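Local structure of biofilm-associated surface protein (Staphylococcus aureus, 7C7U) at residues 221-226 / 326-331; 578-583 / 599-604; 85-90 / 140-145; 208-213 / 374-379. The protein is a cell wall-anchored, calcium-binding surface protein that takes part in biofilm formation and probably switches between a folded state and functional amyloid. All coordinates share one frame; numbering follows the deposited sequence.

Contact 1: 221-226 / 326-331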
loop_
_atom_site.group_PDB
_atom_site.type_symbol
_atom_site.label_atom_id
_atom_site.label_comp_id
_atom_site.label_asym_id
_atom_site.label_seq_id
_atom_site.Cartn_x
_atom_site.Cartn_y
_atom_site.Cartn_z
ATOM N N GLU A 221 -1.726 6.531 10.202
ATOM C CA GLU A 221 -2.869 5.995 10.930
ATOM C C GLU A 221 -2.921 6.465 12.380
ATOM O O GLU A 221 -3.989 6.403 12.999
ATOM C CB GLU A 221 -2.838 4.469 10.896
ATOM C CG GLU A 221 -1.612 3.868 11.576
ATOM C CD GLU A 221 -0.442 3.640 10.622
ATOM O OE1 GLU A 221 -0.259 4.431 9.657
ATOM O OE2 GLU A 221 0.301 2.656 10.837
ATOM N N ASN A 222 -1.804 6.938 12.930
ATOM C CA ASN A 222 -1.755 7.349 14.329
ATOM C C ASN A 222 -2.313 8.745 14.574
ATOM O O ASN A 222 -2.446 9.136 15.735
ATOM C CB ASN A 222 -0.310 7.288 14.842
ATOM C CG ASN A 222 0.339 5.937 14.590
ATOM O OD1 ASN A 222 -0.112 4.908 15.103
ATOM N ND2 ASN A 222 1.382 5.927 13.768
ATOM N N VAL A 223 -2.618 9.516 13.531
ATOM C CA VAL A 223 -3.136 10.867 13.716
ATOM C C VAL A 223 -4.601 10.793 14.129
ATOM O O VAL A 223 -5.422 10.177 13.441
ATOM C CB VAL A 223 -2.966 11.697 12.431
ATOM C CG1 VAL A 223 -3.510 13.098 12.628
ATOM C CG2 VAL A 223 -1.506 11.714 11.984
ATOM N N GLY A 224 -4.938 11.437 15.243
ATOM C CA GLY A 224 -6.319 11.504 15.686
ATOM C C GLY A 224 -6.933 10.128 15.877
ATOM O O GLY A 224 -6.250 9.134 16.152
ATOM N N GLU A 225 -8.248 10.055 15.698
ATOM C CA GLU A 225 -8.938 8.782 15.863
ATOM C C GLU A 225 -9.218 8.076 14.544
ATOM O O GLU A 225 -9.548 6.884 14.555
ATOM C CB GLU A 225 -10.253 8.983 16.624
ATOM C CG GLU A 225 -10.074 9.429 18.073
ATOM C CD GLU A 225 -9.355 8.395 18.932
ATOM O OE1 GLU A 225 -9.706 7.196 18.855
ATOM O OE2 GLU A 225 -8.437 8.785 19.690
ATOM N N PHE A 226 -9.071 8.766 13.412
ATOM C CA PHE A 226 -9.318 8.172 12.105
ATOM C C PHE A 226 -8.095 8.220 11.200
ATOM O O PHE A 226 -8.216 7.948 9.997
ATOM C CB PHE A 226 -10.508 8.869 11.432
ATOM C CG PHE A 226 -11.780 8.776 12.224
ATOM C CD1 PHE A 226 -12.550 7.617 12.188
ATOM C CD2 PHE A 226 -12.189 9.827 13.036
ATOM C CE1 PHE A 226 -13.719 7.517 12.925
ATOM C CE2 PHE A 226 -13.356 9.732 13.787
ATOM C CZ PHE A 226 -14.124 8.568 13.730
ATOM N N ARG A 326 5.413 21.262 8.489
ATOM C CA ARG A 326 4.441 20.166 8.441
ATOM C C ARG A 326 3.026 20.695 8.587
ATOM O O ARG A 326 2.709 21.399 9.556
ATOM C CB ARG A 326 4.708 19.129 9.524
ATOM C CG ARG A 326 3.569 18.091 9.654
ATOM C CD ARG A 326 4.009 16.916 10.535
ATOM N NE ARG A 326 4.865 15.994 9.788
ATOM C CZ ARG A 326 5.456 14.920 10.297
ATOM N NH1 ARG A 326 5.302 14.626 11.588
ATOM N NH2 ARG A 326 6.204 14.147 9.516
ATOM N N VAL A 327 2.161 20.323 7.655
ATOM C CA VAL A 327 0.729 20.554 7.785
ATOM C C VAL A 327 0.068 19.206 8.043
ATOM O O VAL A 327 0.362 18.229 7.349
ATOM C CB VAL A 327 0.147 21.233 6.538
ATOM C CG1 VAL A 327 -1.380 21.382 6.669
ATOM C CG2 VAL A 327 0.792 22.615 6.351
ATOM N N VAL A 328 -0.821 19.157 9.030
ATOM C CA VAL A 328 -1.503 17.917 9.422
ATOM C C VAL A 328 -2.989 18.046 9.124
ATOM O O VAL A 328 -3.645 18.980 9.601
ATOM C CB VAL A 328 -1.276 17.595 10.906
ATOM C CG1 VAL A 328 -2.019 16.257 11.286
ATOM C CG2 VAL A 328 0.215 17.487 11.205
ATOM N N LEU A 329 -3.528 17.097 8.360
ATOM C CA LEU A 329 -4.959 17.029 8.088
ATOM C C LEU A 329 -5.501 15.853 8.893
ATOM O O LEU A 329 -5.156 14.704 8.608
ATOM C CB LEU A 329 -5.240 16.827 6.604
ATOM C CG LEU A 329 -4.413 17.563 5.561
ATOM C CD1 LEU A 329 -4.883 17.064 4.208
ATOM C CD2 LEU A 329 -4.568 19.084 5.706
ATOM N N LYS A 330 -6.330 16.144 9.892
ATOM C CA LYS A 330 -6.950 15.110 10.707
ATOM C C LYS A 330 -8.217 14.621 10.010
ATOM O O LYS A 330 -9.139 15.408 9.763
ATOM C CB LYS A 330 -7.263 15.659 12.099
ATOM C CG LYS A 330 -6.047 15.786 12.990
ATOM C CD LYS A 330 -6.425 15.958 14.464
ATOM C CE LYS A 330 -5.184 15.912 15.351
ATOM N NZ LYS A 330 -5.458 16.173 16.795
ATOM N N LEU A 331 -8.261 13.335 9.679
ATOM C CA LEU A 331 -9.442 12.783 9.020
ATOM C C LEU A 331 -10.612 12.685 9.993
ATOM O O LEU A 331 -10.434 12.529 11.204
ATOM C CB LEU A 331 -9.144 11.402 8.438
ATOM C CG LEU A 331 -8.093 11.409 7.337
ATOM C CD1 LEU A 331 -7.760 10.002 6.898
ATOM C CD2 LEU A 331 -8.545 12.279 6.154
HETATM O O HOH W 1 -8.334 11.372 12.682
#
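With CG1 of V223 set opposite the backbone N (chi1 180°) and CG1 of V328 placed the same way on its own residue, the two methyls meet at 3.7 Å. K330 adds its CG to the same V223 methyl, again at 3.7 Å. Its chain then runs on extended past the backbone of G224, and its ammonium forms a long, weak ion pair with E269.

F226 holds the other end of the contact. Its CB lies 4.2 Å from CB of L331, while CD1 of L331 comes within 3.7 Å of the F226 carbonyl O. CB and CD2 of F226 both lie 3.7 Å from L331 O, which approaches the ring obliquely; the rest of the ring extends outward. No direct hydrogen bond links the segments. Instead a water takes the N-H of F226 at 2.8 Å and lies 2.8 Å from L331 O, to which it can donate, so at F226 the loop reaches the strand end by way of a water.

This is the loop between strands 210-220 and 228-237 folding back beside the strand that pairs with 228-237, with Y285 touching both V223 and K330. Buried methyl contacts at V223 and a water bridge at F226 imply that the loop is seated by side-chain packing and one shared water, without extending the sheet.

Contact 2: 578-583 / 599-604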
loop_
_atom_site.group_PDB
_atom_site.type_symbol
_atom_site.label_atom_id
_atom_site.label_comp_id
_atom_site.label_asym_id
_atom_site.label_seq_id
_atom_site.Cartn_x
_atom_site.Cartn_y
_atom_site.Cartn_z
ATOM N N ALA A 578 0.050 -30.008 -10.278
ATOM C CA ALA A 578 -1.002 -29.026 -10.061
ATOM C C ALA A 578 -2.134 -29.249 -11.055
ATOM O O ALA A 578 -1.905 -29.361 -12.262
ATOM C CB ALA A 578 -0.446 -27.608 -10.192
ATOM N N GLY A 579 -3.357 -29.338 -10.539
ATOM C CA GLY A 579 -4.536 -29.542 -11.345
ATOM C C GLY A 579 -5.139 -30.923 -11.224
ATOM O O GLY A 579 -6.295 -31.113 -11.629
ATOM N N THR A 580 -4.400 -31.891 -10.687
ATOM C CA THR A 580 -4.970 -33.214 -10.478
ATOM C C THR A 580 -6.060 -33.149 -9.413
ATOM O O THR A 580 -5.921 -32.464 -8.396
ATOM C CB THR A 580 -3.888 -34.225 -10.080
ATOM O OG1 THR A 580 -2.984 -33.633 -9.139
ATOM C CG2 THR A 580 -3.110 -34.693 -11.304
ATOM N N VAL A 581 -7.158 -33.852 -9.664
ATOM C CA VAL A 581 -8.335 -33.807 -8.805
ATOM C C VAL A 581 -8.365 -35.067 -7.953
ATOM O O VAL A 581 -8.123 -36.173 -8.456
ATOM C CB VAL A 581 -9.623 -33.660 -9.630
ATOM C CG1 VAL A 581 -10.838 -33.717 -8.722
ATOM C CG2 VAL A 581 -9.592 -32.351 -10.412
ATOM N N LEU A 582 -8.644 -34.897 -6.663
ATOM C CA LEU A 582 -8.606 -35.966 -5.679
ATOM C C LEU A 582 -9.982 -36.175 -5.063
ATOM O O LEU A 582 -10.685 -35.210 -4.748
ATOM C CB LEU A 582 -7.596 -35.645 -4.577
ATOM C CG LEU A 582 -6.149 -35.482 -5.031
ATOM C CD1 LEU A 582 -5.250 -35.126 -3.855
ATOM C CD2 LEU A 582 -5.688 -36.760 -5.698
ATOM N N THR A 583 -10.371 -37.438 -4.904
ATOM C CA THR A 583 -11.542 -37.803 -4.120
ATOM C C THR A 583 -11.161 -38.944 -3.186
ATOM O O THR A 583 -10.081 -39.531 -3.297
ATOM C CB THR A 583 -12.733 -38.223 -4.997
ATOM O OG1 THR A 583 -12.371 -39.349 -5.807
ATOM C CG2 THR A 583 -13.177 -37.067 -5.898
ATOM N N ILE A 599 -10.870 -32.439 -4.244
ATOM C CA ILE A 599 -9.792 -31.519 -3.907
ATOM C C ILE A 599 -8.851 -31.447 -5.101
ATOM O O ILE A 599 -8.425 -32.485 -5.623
ATOM C CB ILE A 599 -9.031 -31.963 -2.642
ATOM C CG1 ILE A 599 -9.933 -31.856 -1.415
ATOM C CG2 ILE A 599 -7.786 -31.124 -2.437
ATOM C CD1 ILE A 599 -10.409 -30.439 -1.142
ATOM N N THR A 600 -8.535 -30.231 -5.538
ATOM C CA THR A 600 -7.640 -30.020 -6.669
ATOM C C THR A 600 -6.260 -29.617 -6.167
ATOM O O THR A 600 -6.137 -28.709 -5.340
ATOM C CB THR A 600 -8.189 -28.956 -7.622
ATOM O OG1 THR A 600 -9.499 -29.334 -8.058
ATOM C CG2 THR A 600 -7.282 -28.816 -8.834
ATOM N N VAL A 601 -5.228 -30.298 -6.663
ATOM C CA VAL A 601 -3.868 -29.951 -6.285
ATOM C C VAL A 601 -3.529 -28.588 -6.869
ATOM O O VAL A 601 -3.824 -28.301 -8.037
ATOM C CB VAL A 601 -2.882 -31.032 -6.752
ATOM C CG1 VAL A 601 -1.463 -30.699 -6.297
ATOM C CG2 VAL A 601 -3.314 -32.403 -6.226
ATOM N N THR A 602 -2.925 -27.733 -6.055
ATOM C CA THR A 602 -2.634 -26.367 -6.455
ATOM C C THR A 602 -1.140 -26.166 -6.648
ATOM O O THR A 602 -0.317 -27.036 -6.352
ATOM C CB THR A 602 -3.167 -25.366 -5.422
ATOM O OG1 THR A 602 -2.495 -25.574 -4.172
ATOM C CG2 THR A 602 -4.675 -25.520 -5.248
ATOM N N ASP A 603 -0.806 -24.987 -7.161
ATOM C CA ASP A 603 0.577 -24.608 -7.396
ATOM C C ASP A 603 1.181 -24.122 -6.083
ATOM O O ASP A 603 0.668 -23.178 -5.470
ATOM C CB ASP A 603 0.640 -23.528 -8.475
ATOM C CG ASP A 603 2.057 -23.144 -8.834
ATOM O OD1 ASP A 603 2.709 -23.893 -9.596
ATOM O OD2 ASP A 603 2.519 -22.092 -8.349
ATOM N N ALA A 604 2.270 -24.766 -5.653
ATOM C CA ALA A 604 2.818 -24.542 -4.319
ATOM C C ALA A 604 3.388 -23.143 -4.113
ATOM O O ALA A 604 3.727 -22.800 -2.974
ATOM C CB ALA A 604 3.903 -25.578 -4.017
#
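A578 meets the second segment first: its CB lies 3.9 Å from the carbonyl O of T602, and its CA makes a C-H...O contact with V601 O. The next residue, G579, gives its N-H to that same V601 O at 2.7 Å, from a position tilted 34° out of the carbonyl plane. Its own carbonyl O is met by the methyl of T600, CG2, at 3.7 Å.

T580 returns the bond, its O accepting from V601 N at 2.9 Å with the N-H almost straight (172°). The T580 side chain keeps company with that of V601, the two extending in a common direction, and chi1 of 42° wedges OG1 between its own N and carbonyl carbon. There it lies 3.2 Å from V601 CG2 and is hydrogen-bonded to the carbonyl of E577.

V581 faces T600 as an antiparallel non-hydrogen-bonded pair, with CG2 of V581 3.8 Å from T600 OG1. L582 and I599 then form a hydrogen-bonded pair: L582 N reaches I599 O at 2.6 Å, and I599 N binds L582 O in return. Beyond that pair, CD1 of L582 crosses to CG2 of V601 at 4.1 Å.

These are the open ends of the hairpin 581-588/591-600, at the edge of a four-stranded antiparallel sheet in which 545-550 flanks 581-588; I526 of strand 525-526 packs on both L582 and I599, and the T602 backbone is hydrogen-bonded to V529 and D531.

Contact 3: 85-90 / 140-145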
loop_
_atom_site.group_PDB
_atom_site.type_symbol
_atom_site.label_atom_id
_atom_site.label_comp_id
_atom_site.label_asym_id
_atom_site.label_seq_id
_atom_site.Cartn_x
_atom_site.Cartn_y
_atom_site.Cartn_z
ATOM N N THR A 85 11.643 9.820 -24.442
ATOM C CA THR A 85 12.645 9.070 -25.177
ATOM C C THR A 85 13.935 8.892 -24.397
ATOM O O THR A 85 14.626 7.883 -24.575
ATOM C CB THR A 85 12.946 9.770 -26.509
ATOM O OG1 THR A 85 13.663 10.979 -26.255
ATOM C CG2 THR A 85 11.656 10.110 -27.240
ATOM N N LYS A 86 14.260 9.828 -23.510
ATOM C CA LYS A 86 15.498 9.778 -22.756
ATOM C C LYS A 86 15.370 10.700 -21.554
ATOM O O LYS A 86 14.805 11.793 -21.663
ATOM C CB LYS A 86 16.683 10.220 -23.632
ATOM C CG LYS A 86 18.053 9.941 -23.037
ATOM C CD LYS A 86 19.139 10.206 -24.065
ATOM C CE LYS A 86 20.514 10.067 -23.443
ATOM N NZ LYS A 86 21.595 10.605 -24.319
ATOM N N ILE A 87 15.932 10.268 -20.427
ATOM C CA ILE A 87 16.107 11.105 -19.246
ATOM C C ILE A 87 17.565 11.008 -18.832
ATOM O O ILE A 87 18.128 9.907 -18.784
ATOM C CB ILE A 87 15.200 10.686 -18.073
ATOM C CG1 ILE A 87 13.720 10.656 -18.483
ATOM C CG2 ILE A 87 15.377 11.644 -16.891
ATOM C CD1 ILE A 87 12.807 10.274 -17.344
ATOM N N SER A 88 18.178 12.152 -18.550
ATOM C CA SER A 88 19.574 12.179 -18.133
ATOM C C SER A 88 19.830 13.444 -17.326
ATOM O O SER A 88 19.087 14.424 -17.416
ATOM C CB SER A 88 20.525 12.126 -19.331
ATOM O OG SER A 88 20.398 13.320 -20.090
ATOM N N ALA A 89 20.923 13.410 -16.561
ATOM C CA ALA A 89 21.364 14.545 -15.766
ATOM C C ALA A 89 22.854 14.393 -15.503
ATOM O O ALA A 89 23.401 13.290 -15.558
ATOM C CB ALA A 89 20.591 14.635 -14.443
ATOM N N ASN A 90 23.495 15.515 -15.188
ATOM C CA ASN A 90 24.901 15.520 -14.796
ATOM C C ASN A 90 25.026 15.176 -13.323
ATOM O O ASN A 90 24.342 15.782 -12.497
ATOM C CB ASN A 90 25.521 16.893 -15.023
ATOM C CG ASN A 90 25.617 17.255 -16.476
ATOM O OD1 ASN A 90 25.416 16.413 -17.345
ATOM N ND2 ASN A 90 25.946 18.507 -16.754
ATOM N N GLY A 140 19.556 18.412 -15.876
ATOM C CA GLY A 140 18.637 17.316 -16.127
ATOM C C GLY A 140 17.775 17.633 -17.332
ATOM O O GLY A 140 17.367 18.778 -17.543
ATOM N N LYS A 141 17.530 16.606 -18.156
ATOM C CA LYS A 141 16.729 16.755 -19.367
ATOM C C LYS A 141 15.798 15.558 -19.510
ATOM O O LYS A 141 16.258 14.419 -19.614
ATOM C CB LYS A 141 17.617 16.878 -20.612
ATOM C CG LYS A 141 18.578 18.059 -20.580
ATOM C CD LYS A 141 19.322 18.193 -21.908
ATOM C CE LYS A 141 20.370 19.301 -21.836
ATOM N NZ LYS A 141 21.297 19.275 -23.003
ATOM N N ILE A 142 14.501 15.821 -19.525
ATOM C CA ILE A 142 13.503 14.829 -19.928
ATOM C C ILE A 142 13.242 15.085 -21.402
ATOM O O ILE A 142 12.672 16.114 -21.764
ATOM C CB ILE A 142 12.209 14.942 -19.115
ATOM C CG1 ILE A 142 12.483 14.803 -17.627
ATOM C CG2 ILE A 142 11.153 13.845 -19.549
ATOM C CD1 ILE A 142 11.335 15.358 -16.795
ATOM N N GLU A 143 13.710 14.183 -22.257
ATOM C CA GLU A 143 13.593 14.343 -23.700
ATOM C C GLU A 143 12.367 13.574 -24.180
ATOM O O GLU A 143 12.147 12.434 -23.759
ATOM C CB GLU A 143 14.863 13.858 -24.403
ATOM C CG GLU A 143 16.123 14.617 -23.958
ATOM C CD GLU A 143 17.371 14.187 -24.702
ATOM O OE1 GLU A 143 17.315 14.076 -25.946
ATOM O OE2 GLU A 143 18.406 13.963 -24.037
ATOM N N LEU A 144 11.571 14.213 -25.033
ATOM C CA LEU A 144 10.268 13.727 -25.469
ATOM C C LEU A 144 10.207 13.605 -26.988
ATOM O O LEU A 144 10.843 14.374 -27.717
ATOM C CB LEU A 144 9.142 14.669 -25.006
ATOM C CG LEU A 144 9.123 15.089 -23.536
ATOM C CD1 LEU A 144 8.178 16.276 -23.305
ATOM C CD2 LEU A 144 8.742 13.891 -22.660
ATOM N N ASP A 145 9.371 12.672 -27.460
ATOM C CA ASP A 145 9.227 12.409 -28.891
ATOM C C ASP A 145 8.336 13.417 -29.612
ATOM O O ASP A 145 8.057 13.238 -30.802
ATOM C CB ASP A 145 8.694 10.983 -29.114
ATOM C CG ASP A 145 7.264 10.785 -28.617
ATOM O OD1 ASP A 145 6.545 11.774 -28.363
ATOM O OD2 ASP A 145 6.855 9.609 -28.492
HETATM O O HOH W 2 20.911 12.986 -24.836
HETATM O O HOH W 3 18.109 13.228 -21.449
#
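A classic beta bulge opens this antiparallel pairing of strands 84-90 and 133-144, with T85 and K86 both facing E143. T85 N gives a 2.7 Å bond to E143 O, to which K86 N adds only a weak one; T85 OG1 also reaches that oxygen weakly. K86 O in turn accepts from E143 N at 2.7 Å, nearly in line with the carbonyl. Past the bulge the ladder is regular: I87 pairs with I142 at a non-hydrogen-bonded position, and S88 exchanges two bonds with K141, the shorter being K141 N to S88 O at 2.8 Å.

Segments 85-90 and 140-144 run 173° apart within a larger mixed sheet, where 98-104 flanks 84-90 and 52-61 flanks 133-144. I87 and I142 point to one face, CG1 to CG2 at 4.2 Å, and both rest on F55 from strand 52-61.

K86, S88, K141 and E143 share the other face, from which K86 and E143 run abreast. A chi1 of -168° swings CG of K86 to the far side of CB from N, and the extended chain passes the carboxylate, CD coming 3.8 Å from E143 OE2. The charged ends do not touch; a water donates to E143 OE2 at 2.8 Å and sits close to K86 NZ, though that side of the bridge is doubtful. A second water donates to the same OE2 at 2.7 Å, accepts from S88 OG and donates to K141 O, so two waters grip this one carboxylate oxygen. The negative charge probably helps to hold K86 nearby, and NZ also makes a long, weak ion pair with E99. At the bulged end the T85 methyl, CG2, lies 3.6 Å from CB of D145, whose carboxylate is hydrogen-bonded to H83.

Contact 4: 208-213 / 374-379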
loop_
_atom_site.group_PDB
_atom_site.type_symbol
_atom_site.label_atom_id
_atom_site.label_comp_id
_atom_site.label_asym_id
_atom_site.label_seq_id
_atom_site.Cartn_x
_atom_site.Cartn_y
_atom_site.Cartn_z
ATOM N N ASN A 208 18.580 35.329 -2.089
ATOM C CA ASN A 208 19.481 34.198 -2.297
ATOM C C ASN A 208 19.476 33.189 -1.144
ATOM O O ASN A 208 20.350 32.317 -1.100
ATOM C CB ASN A 208 20.907 34.691 -2.550
ATOM C CG ASN A 208 21.762 33.642 -3.241
ATOM O OD1 ASN A 208 21.354 33.044 -4.243
ATOM N ND2 ASN A 208 22.928 33.366 -2.673
ATOM N N ALA A 209 18.513 33.275 -0.218
ATOM C CA ALA A 209 18.538 32.425 0.976
ATOM C C ALA A 209 18.239 30.956 0.659
ATOM O O ALA A 209 18.835 30.046 1.251
ATOM C CB ALA A 209 17.531 32.939 2.010
ATOM N N PHE A 210 17.325 30.693 -0.253
ATOM C CA PHE A 210 16.800 29.342 -0.405
ATOM C C PHE A 210 17.084 28.818 -1.806
ATOM O O PHE A 210 17.068 29.568 -2.782
ATOM C CB PHE A 210 15.309 29.309 -0.091
ATOM C CG PHE A 210 14.977 29.740 1.321
ATOM C CD1 PHE A 210 15.458 29.014 2.415
ATOM C CD2 PHE A 210 14.182 30.850 1.553
ATOM C CE1 PHE A 210 15.151 29.406 3.723
ATOM C CE2 PHE A 210 13.878 31.251 2.829
ATOM C CZ PHE A 210 14.365 30.522 3.934
ATOM N N LYS A 211 17.391 27.530 -1.891
ATOM C CA LYS A 211 17.784 26.909 -3.147
ATOM C C LYS A 211 16.606 26.240 -3.852
ATOM O O LYS A 211 16.459 26.344 -5.076
ATOM C CB LYS A 211 18.887 25.875 -2.886
ATOM C CG LYS A 211 19.468 25.256 -4.124
ATOM C CD LYS A 211 20.375 24.074 -3.783
ATOM C CE LYS A 211 21.592 24.509 -2.982
ATOM N NZ LYS A 211 22.327 25.603 -3.661
ATOM N N ALA A 212 15.747 25.562 -3.107
ATOM C CA ALA A 212 14.689 24.807 -3.770
ATOM C C ALA A 212 13.716 24.340 -2.713
ATOM O O ALA A 212 14.034 24.345 -1.523
ATOM C CB ALA A 212 15.262 23.618 -4.537
ATOM N N SER A 213 12.522 23.930 -3.155
ATOM C CA SER A 213 11.542 23.425 -2.209
ATOM C C SER A 213 10.708 22.341 -2.858
ATOM O O SER A 213 10.395 22.399 -4.048
ATOM C CB SER A 213 10.624 24.540 -1.700
ATOM O OG SER A 213 9.682 24.060 -0.773
ATOM N N ALA A 374 4.514 39.068 -1.778
ATOM C CA ALA A 374 5.395 38.567 -2.819
ATOM C C ALA A 374 6.075 37.288 -2.360
ATOM O O ALA A 374 6.347 37.107 -1.175
ATOM C CB ALA A 374 6.434 39.622 -3.207
ATOM N N LEU A 375 6.339 36.395 -3.315
ATOM C CA LEU A 375 6.883 35.074 -3.010
ATOM C C LEU A 375 8.351 35.171 -2.600
ATOM O O LEU A 375 9.168 35.787 -3.301
ATOM C CB LEU A 375 6.746 34.159 -4.237
ATOM C CG LEU A 375 7.491 32.816 -4.194
ATOM C CD1 LEU A 375 6.789 31.926 -3.214
ATOM C CD2 LEU A 375 7.554 32.109 -5.559
ATOM N N ILE A 376 8.694 34.568 -1.463
ATOM C CA ILE A 376 10.101 34.411 -1.125
ATOM C C ILE A 376 10.717 33.420 -2.097
ATOM O O ILE A 376 10.215 32.299 -2.265
ATOM C CB ILE A 376 10.276 33.951 0.333
ATOM C CG1 ILE A 376 9.537 34.871 1.326
ATOM C CG2 ILE A 376 11.791 33.879 0.681
ATOM C CD1 ILE A 376 9.998 36.365 1.268
ATOM N N ASN A 377 11.806 33.832 -2.742
ATOM C CA ASN A 377 12.437 33.053 -3.807
ATOM C C ASN A 377 12.674 31.609 -3.381
ATOM O O ASN A 377 13.307 31.341 -2.351
ATOM C CB ASN A 377 13.770 33.684 -4.185
ATOM C CG ASN A 377 14.225 33.337 -5.609
ATOM O OD1 ASN A 377 13.492 32.761 -6.401
ATOM N ND2 ASN A 377 15.449 33.719 -5.929
ATOM N N ASN A 378 12.152 30.687 -4.192
ATOM C CA ASN A 378 12.408 29.254 -4.099
ATOM C C ASN A 378 11.784 28.615 -2.865
ATOM O O ASN A 378 12.254 27.574 -2.400
ATOM C CB ASN A 378 13.929 28.977 -4.173
ATOM C CG ASN A 378 14.496 29.311 -5.547
ATOM O OD1 ASN A 378 13.791 29.182 -6.529
ATOM N ND2 ASN A 378 15.748 29.750 -5.618
ATOM N N THR A 379 10.711 29.190 -2.323
ATOM C CA THR A 379 10.053 28.565 -1.188
ATOM C C THR A 379 8.728 27.905 -1.571
ATOM O O THR A 379 8.016 27.432 -0.689
ATOM C CB THR A 379 9.821 29.561 -0.045
ATOM O OG1 THR A 379 8.874 30.556 -0.450
ATOM C CG2 THR A 379 11.151 30.250 0.383
HETATM O O HOH W 4 15.437 32.638 -1.299
#
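N378 makes the one direct hydrogen bond here: its ND2 donates to F210 O at 3.1 Å, with an N-H...O angle of 163°. The acceptor lies close to the N378 amide plane, but the amide nitrogen stands tilted from the F210 carbonyl plane. The F210 ring itself meets two methyls. CG2 of I376 sits in the ring plane at the edge, 4.0 Å from CD2, whereas CG2 of T379 comes obliquely to CD2 at 3.3 Å. Beside them, a water takes the F210 N-H and lies 2.7 Å from N377 O, to which it can donate, and CB of S213 lies 3.5 Å from N378 O.

One shell out, T379 is pinned by its own turn and by L368 N of strand 359-369, which bonds its OG1. A chi1 of 67° tucks OG1 back so that it donates to I376 O at 2.9 Å, while T379 N reaches the same oxygen from the same face of its plane; this leaves CG2 turned to the phenyl ring. A209 CB lies over the rim of one ring face of F210, F241 meets the ring with planes at about 60°, and W251 lies against I376. S213 OG bonds to Q234 and Q233, and N377 ND2 to N207 O.

I376 to T379 form a type II beta turn, with N378 at its third position in a left-handed conformation; the turn belongs to the connection between strands 359-369 and 381-388 and docks on the start of edge strand 210-220.

From the N terminus, contact 3 comes first, closing a loop of about 50 residues and joining two strands of the N-terminal mixed sheet. Contact 4 opens next, at 208-213, and closes only at 374-379; contact 1 lies wholly within that span, and both reach the five-stranded sheet that begins with strand 210-220. Contact 4 ties that sheet to a loop of the four-stranded sheet containing 359-369 and 381-388, whereas contact 1 fastens a connection within its own sheet. Contact 2 follows far down the chain, closing the last hairpin, its centre about 64 Å from that of contact 4. No two contacts touch or cross.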